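Local coordinates for protein CRISPR-associated endoribonuclease Cas6 1 (Methanocaldococcus jannaschii DSM 2661, PDB 5YI6) that probably cleaves the CRISPR RNA transcript as an endoribonuclease, helping to make the crRNAs of prokaryotic adaptive immunity, at residues L11-F16 against V109-R114; Y26-I31 against F55-L60. One frame throughout, in Å; residues are numbered along the deposited sequence.

In the fold
Contacts 1 and 2 belong to the N-terminal ferredoxin-like, RAMP-type domain, and both reach the same antiparallel sheet. Contact 1 pairs the central strand 5-12 with its neighbour 109-118. Contact 2, nested in the loop contact 1 closes, lays helix 23-35 against edge strand 56-57 and the residues after it. Their centres are about 15 Å apart, yet Leu60 CD2 is 3.6 Å from Leu11 CD1. Contact 1 lies away from the predicted catalytic residues; its Glu110 side chain is about 5 Å from a bound phosphate ion, probably from the crystallisation liquor. Tyr32, proton acceptor by similarity, directly follows Ile31 of contact 2, and the Phe55 side chain is about 6 Å from that of Lys53, transition-state stabiliser by similarity.

Contact 1. Residues L11-F16 against V109-R114; sequences LQTDNF and VEFFVR
In Leu11 and Phe111 CG is anti to the carbonyl carbon (chi1 -55° and -63°); chi2 of Leu11, 174°, then sets CD1 over one face of the Phe111 ring. The two residues lie in neighbouring antiparallel strands of the ferredoxin-like N-terminal domain. Leu11 CD1 is 4.2 Å from the Phe111 ring centroid, a CH-pi contact. Leu11 CB comes close to CD1 on the same ring. On the opposite face lies CG1 of Val109, offset toward the rim. Leu11 CD2 packs on CG2 of Val113, its non-hydrogen-bonded partner; these two side chains lie side by side and point the same way. Leu104 and Leu81, on the flanking strands, and Leu60 extend this buried cluster. Gln12 and Phe112 form the hydrogen-bonded pair. Gln12 N donates to Phe112 O at 2.9 Å, and Phe112 N donates to Gln12 O at 2.7 Å. The other sheet face is more exposed. Here Gln12 CB rests 3.7 Å from Arg114 NE, and the guanidinium lies flat over Phe112 CB. The Gln12 amide turns away from Arg114: its NE2 bonds to Asp76 O and also donates to Thr13 O, at 3.2 Å. Past the paired residues, a side chain continues the cross-strand bonding. Thr13 OG1 donates to Glu110 O at 2.7 Å, approaching from above the carbonyl plane.

Contact 2. Residues Y26-I31 against F55-L60; sequences YLASAI and FTFSLL
Phe57 fits against three residues of helix 23-35: Leu27, Ala28 and Ile31. Its CB points toward the helix, and CG stands between the backbone N and the carbonyl carbon (chi1 50°). This is the tight part of the contact. Ile31 CG1 lies over one face of the Phe57 ring, 4.2 Å from the centroid, a CH-pi contact. Ile31 CG2 approaches Phe57 CE2 at 3.8 Å. Ala28 CA meets the ring edge, 3.8 Å from Phe57 CZ. Leu27 CG comes obliquely to Phe57 CE1 at 3.9 Å. Leu27 CD2 lies 3.3 Å from Ser58 O, a buried carbonyl with no hydrogen-bond partner in the model. This is the helix-on-sheet packing of a ferredoxin-like domain, here at edge strand 56-57. Packing is looser at both ends of segment 55-60. At one end, Ile31 CG2 only grazes the Phe55 ring edge, 4.5 Å from Phe55 CE1; that ring also meets Phe90. At the other, Leu27 CD2 is 4.3 Å from Leu60 CG. Partly exposed Leu59 points its CB away from segment 26-31 and touches His23 and Gln24 at the start of the same helix. Ser58 OG donates to Leu59 O at 2.7 Å and also bonds to Tyr82 N.

Contact 1. Residues L11-F16 against V109-R114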
loop_
_atom_site.group_PDB
_atom_site.type_symbol
_atom_site.label_atom_id
_atom_site.label_comp_id
_atom_site.label_asym_id
_atom_site.label_seq_id
_atom_site.Cartn_x
_atom_site.Cartn_y
_atom_site.Cartn_z
ATOM N N LEU A 11 4.962 -15.456 1.698
ATOM C CA LEU A 11 5.197 -15.662 3.111
ATOM C C LEU A 11 4.614 -17.003 3.537
ATOM O O LEU A 11 3.613 -17.457 2.976
ATOM C CB LEU A 11 4.552 -14.543 3.949
ATOM C CG LEU A 11 4.956 -13.111 3.568
ATOM C CD1 LEU A 11 4.133 -12.076 4.368
ATOM C CD2 LEU A 11 6.426 -12.924 3.861
ATOM N N GLN A 12 5.197 -17.588 4.582
ATOM C CA GLN A 12 4.719 -18.891 5.064
ATOM C C GLN A 12 4.742 -18.884 6.579
ATOM O O GLN A 12 5.793 -18.616 7.175
ATOM C CB GLN A 12 5.611 -20.024 4.520
ATOM C CG GLN A 12 5.249 -21.414 5.058
ATOM C CD GLN A 12 4.131 -22.039 4.271
ATOM O OE1 GLN A 12 4.319 -22.381 3.111
ATOM N NE2 GLN A 12 2.967 -22.213 4.895
ATOM N N THR A 13 3.595 -19.156 7.197
ATOM C CA THR A 13 3.511 -19.358 8.645
ATOM C C THR A 13 2.880 -20.737 8.892
ATOM O O THR A 13 2.755 -21.543 7.972
ATOM C CB THR A 13 2.733 -18.229 9.316
ATOM O OG1 THR A 13 2.834 -18.362 10.741
ATOM C CG2 THR A 13 1.248 -18.233 8.903
ATOM N N ASP A 14 2.512 -21.024 10.138
ATOM C CA ASP A 14 1.921 -22.342 10.420
ATOM C C ASP A 14 0.579 -22.532 9.725
ATOM O O ASP A 14 -0.213 -21.601 9.595
ATOM C CB ASP A 14 1.730 -22.540 11.917
ATOM C CG ASP A 14 3.042 -22.535 12.657
ATOM O OD1 ASP A 14 4.040 -23.049 12.108
ATOM O OD2 ASP A 14 3.080 -21.993 13.768
ATOM N N ASN A 15 0.299 -23.778 9.304
ATOM C CA ASN A 15 -1.045 -24.078 8.825
ATOM C C ASN A 15 -2.090 -23.660 9.858
ATOM O O ASN A 15 -1.857 -23.717 11.073
ATOM C CB ASN A 15 -1.209 -25.586 8.550
ATOM C CG ASN A 15 -0.299 -26.080 7.448
ATOM O OD1 ASN A 15 0.117 -25.313 6.602
ATOM N ND2 ASN A 15 0.020 -27.375 7.465
ATOM N N PHE A 16 -3.253 -23.234 9.345
ATOM C CA PHE A 16 -4.456 -22.864 10.091
ATOM C C PHE A 16 -4.292 -21.575 10.870
ATOM O O PHE A 16 -5.046 -21.322 11.794
ATOM C CB PHE A 16 -4.929 -23.990 11.044
ATOM C CG PHE A 16 -4.963 -25.354 10.389
ATOM C CD1 PHE A 16 -5.837 -25.608 9.328
ATOM C CD2 PHE A 16 -4.084 -26.356 10.784
ATOM C CE1 PHE A 16 -5.869 -26.862 8.703
ATOM C CE2 PHE A 16 -4.094 -27.612 10.149
ATOM C CZ PHE A 16 -4.996 -27.864 9.118
ATOM N N VAL A 109 2.003 -13.182 14.628
ATOM C CA VAL A 109 2.186 -14.187 13.582
ATOM C C VAL A 109 3.590 -14.062 13.027
ATOM O O VAL A 109 3.989 -12.983 12.587
ATOM C CB VAL A 109 1.152 -14.030 12.450
ATOM C CG1 VAL A 109 1.461 -15.044 11.341
ATOM C CG2 VAL A 109 -0.305 -14.134 12.998
ATOM N N GLU A 110 4.323 -15.163 13.006
ATOM C CA GLU A 110 5.665 -15.219 12.453
ATOM C C GLU A 110 5.639 -15.855 11.063
ATOM O O GLU A 110 5.174 -16.992 10.904
ATOM C CB GLU A 110 6.569 -16.037 13.380
ATOM C CG GLU A 110 8.013 -16.015 12.989
ATOM C CD GLU A 110 8.670 -14.720 13.418
ATOM O OE1 GLU A 110 8.183 -14.107 14.399
ATOM O OE2 GLU A 110 9.646 -14.303 12.761
ATOM N N PHE A 111 6.151 -15.141 10.057
ATOM C CA PHE A 111 6.264 -15.646 8.692
ATOM C C PHE A 111 7.712 -15.929 8.322
ATOM O O PHE A 111 8.621 -15.183 8.700
ATOM C CB PHE A 111 5.721 -14.619 7.676
ATOM C CG PHE A 111 4.287 -14.324 7.831
ATOM C CD1 PHE A 111 3.331 -15.160 7.264
ATOM C CD2 PHE A 111 3.873 -13.162 8.483
ATOM C CE1 PHE A 111 1.980 -14.882 7.380
ATOM C CE2 PHE A 111 2.523 -12.872 8.610
ATOM C CZ PHE A 111 1.561 -13.717 8.053
ATOM N N PHE A 112 7.918 -16.971 7.528
ATOM C CA PHE A 112 9.129 -17.100 6.741
ATOM C C PHE A 112 8.934 -16.370 5.423
ATOM O O PHE A 112 7.873 -16.470 4.806
ATOM C CB PHE A 112 9.447 -18.571 6.452
ATOM C CG PHE A 112 9.809 -19.365 7.674
ATOM C CD1 PHE A 112 11.115 -19.390 8.136
ATOM C CD2 PHE A 112 8.847 -20.090 8.361
ATOM C CE1 PHE A 112 11.457 -20.129 9.265
ATOM C CE2 PHE A 112 9.185 -20.821 9.490
ATOM C CZ PHE A 112 10.494 -20.840 9.938
ATOM N N VAL A 113 9.952 -15.620 5.003
ATOM C CA VAL A 113 9.954 -14.930 3.710
ATOM C C VAL A 113 10.613 -15.872 2.705
ATOM O O VAL A 113 11.830 -16.003 2.687
ATOM C CB VAL A 113 10.697 -13.588 3.781
ATOM C CG1 VAL A 113 10.623 -12.884 2.397
ATOM C CG2 VAL A 113 10.113 -12.705 4.903
ATOM N N ARG A 114 9.805 -16.502 1.839
ATOM C CA ARG A 114 10.277 -17.589 0.983
ATOM C C ARG A 114 10.919 -17.088 -0.311
ATOM O O ARG A 114 11.991 -17.554 -0.687
ATOM C CB ARG A 114 9.106 -18.523 0.651
ATOM C CG ARG A 114 8.546 -19.239 1.898
ATOM C CD ARG A 114 9.618 -20.088 2.578
ATOM N NE ARG A 114 9.038 -21.020 3.552
ATOM C CZ ARG A 114 9.718 -21.612 4.531
ATOM N NH1 ARG A 114 11.025 -21.376 4.673
ATOM N NH2 ARG A 114 9.091 -22.433 5.375
HETATM O O HOH W 1 3.373 -17.675 14.027
#

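Contact 2. Residues Y26-I31 against F55-L60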
loop_
_atom_site.group_PDB
_atom_site.type_symbol
_atom_site.label_atom_id
_atom_site.label_comp_id
_atom_site.label_asym_id
_atom_site.label_seq_id
_atom_site.Cartn_x
_atom_site.Cartn_y
_atom_site.Cartn_z
ATOM N N TYR A 26 -0.137 -3.399 12.588
ATOM C CA TYR A 26 1.054 -4.162 12.983
ATOM C C TYR A 26 1.942 -4.487 11.801
ATOM O O TYR A 26 3.178 -4.533 11.941
ATOM C CB TYR A 26 0.626 -5.449 13.698
ATOM C CG TYR A 26 -0.252 -5.079 14.855
ATOM C CD1 TYR A 26 0.306 -4.633 16.040
ATOM C CD2 TYR A 26 -1.643 -5.132 14.753
ATOM C CE1 TYR A 26 -0.490 -4.257 17.108
ATOM C CE2 TYR A 26 -2.455 -4.757 15.830
ATOM C CZ TYR A 26 -1.862 -4.325 16.997
ATOM O OH TYR A 26 -2.641 -3.948 18.062
ATOM N N LEU A 27 1.334 -4.716 10.636
ATOM C CA LEU A 27 2.105 -4.918 9.418
ATOM C C LEU A 27 2.920 -3.670 9.094
ATOM O O LEU A 27 4.120 -3.744 8.817
ATOM C CB LEU A 27 1.133 -5.253 8.268
ATOM C CG LEU A 27 1.728 -5.244 6.857
ATOM C CD1 LEU A 27 2.819 -6.370 6.685
ATOM C CD2 LEU A 27 0.610 -5.431 5.810
ATOM N N ALA A 28 2.271 -2.504 9.159
ATOM C CA ALA A 28 2.946 -1.243 8.853
ATOM C C ALA A 28 4.108 -1.031 9.792
ATOM O O ALA A 28 5.189 -0.621 9.364
ATOM C CB ALA A 28 1.963 -0.051 8.988
ATOM N N SER A 29 3.890 -1.287 11.095
ATOM C CA SER A 29 4.988 -1.198 12.060
ATOM C C SER A 29 6.126 -2.165 11.704
ATOM O O SER A 29 7.307 -1.813 11.788
ATOM C CB SER A 29 4.450 -1.495 13.472
ATOM O OG SER A 29 5.502 -1.539 14.409
ATOM N N ALA A 30 5.792 -3.395 11.316
ATOM C CA ALA A 30 6.840 -4.368 10.986
ATOM C C ALA A 30 7.658 -3.919 9.780
ATOM O O ALA A 30 8.890 -4.045 9.763
ATOM C CB ALA A 30 6.213 -5.741 10.714
ATOM N N ILE A 31 6.983 -3.385 8.763
ATOM C CA ILE A 31 7.701 -2.941 7.563
ATOM C C ILE A 31 8.602 -1.760 7.907
ATOM O O ILE A 31 9.778 -1.708 7.502
ATOM C CB ILE A 31 6.707 -2.597 6.438
ATOM C CG1 ILE A 31 5.999 -3.876 5.916
ATOM C CG2 ILE A 31 7.412 -1.805 5.313
ATOM C CD1 ILE A 31 6.958 -4.925 5.356
ATOM N N PHE A 55 6.534 4.742 -1.934
ATOM C CA PHE A 55 6.285 3.316 -2.130
ATOM C C PHE A 55 5.005 2.982 -1.386
ATOM O O PHE A 55 4.521 3.770 -0.562
ATOM C CB PHE A 55 7.446 2.427 -1.653
ATOM C CG PHE A 55 7.629 2.354 -0.149
ATOM C CD1 PHE A 55 7.099 1.275 0.595
ATOM C CD2 PHE A 55 8.309 3.354 0.529
ATOM C CE1 PHE A 55 7.261 1.212 1.997
ATOM C CE2 PHE A 55 8.488 3.305 1.928
ATOM C CZ PHE A 55 7.957 2.222 2.667
ATOM N N THR A 56 4.446 1.814 -1.686
ATOM C CA THR A 56 3.246 1.374 -0.972
ATOM C C THR A 56 3.306 -0.138 -0.767
ATOM O O THR A 56 4.168 -0.817 -1.312
ATOM C CB THR A 56 1.949 1.774 -1.714
ATOM O OG1 THR A 56 0.806 1.433 -0.899
ATOM C CG2 THR A 56 1.846 1.068 -3.132
ATOM N N PHE A 57 2.389 -0.668 0.063
ATOM C CA PHE A 57 2.269 -2.099 0.166
ATOM C C PHE A 57 0.825 -2.430 0.522
ATOM O O PHE A 57 0.045 -1.566 0.965
ATOM C CB PHE A 57 3.279 -2.714 1.164
ATOM C CG PHE A 57 3.308 -2.048 2.531
ATOM C CD1 PHE A 57 2.541 -2.562 3.592
ATOM C CD2 PHE A 57 4.163 -0.955 2.767
ATOM C CE1 PHE A 57 2.595 -1.957 4.867
ATOM C CE2 PHE A 57 4.209 -0.329 4.026
ATOM C CZ PHE A 57 3.437 -0.846 5.085
ATOM N N SER A 58 0.479 -3.686 0.302
ATOM C CA SER A 58 -0.901 -4.143 0.441
ATOM C C SER A 58 -1.153 -4.625 1.875
ATOM O O SER A 58 -0.250 -4.699 2.705
ATOM C CB SER A 58 -1.161 -5.296 -0.552
ATOM O OG SER A 58 -0.467 -6.468 -0.129
ATOM N N LEU A 59 -2.421 -4.964 2.156
ATOM C CA LEU A 59 -2.719 -5.843 3.273
ATOM C C LEU A 59 -2.157 -7.235 2.973
ATOM O O LEU A 59 -1.903 -7.579 1.815
ATOM C CB LEU A 59 -4.222 -5.957 3.481
ATOM C CG LEU A 59 -5.029 -4.657 3.538
ATOM C CD1 LEU A 59 -6.533 -4.974 3.636
ATOM C CD2 LEU A 59 -4.565 -3.907 4.700
ATOM N N LEU A 60 -2.051 -8.062 4.018
ATOM C CA LEU A 60 -1.705 -9.473 3.805
ATOM C C LEU A 60 -2.849 -10.153 3.078
ATOM O O LEU A 60 -4.010 -10.032 3.477
ATOM C CB LEU A 60 -1.421 -10.168 5.146
ATOM C CG LEU A 60 -0.140 -9.691 5.861
ATOM C CD1 LEU A 60 -0.056 -10.199 7.326
ATOM C CD2 LEU A 60 1.151 -10.107 5.080
#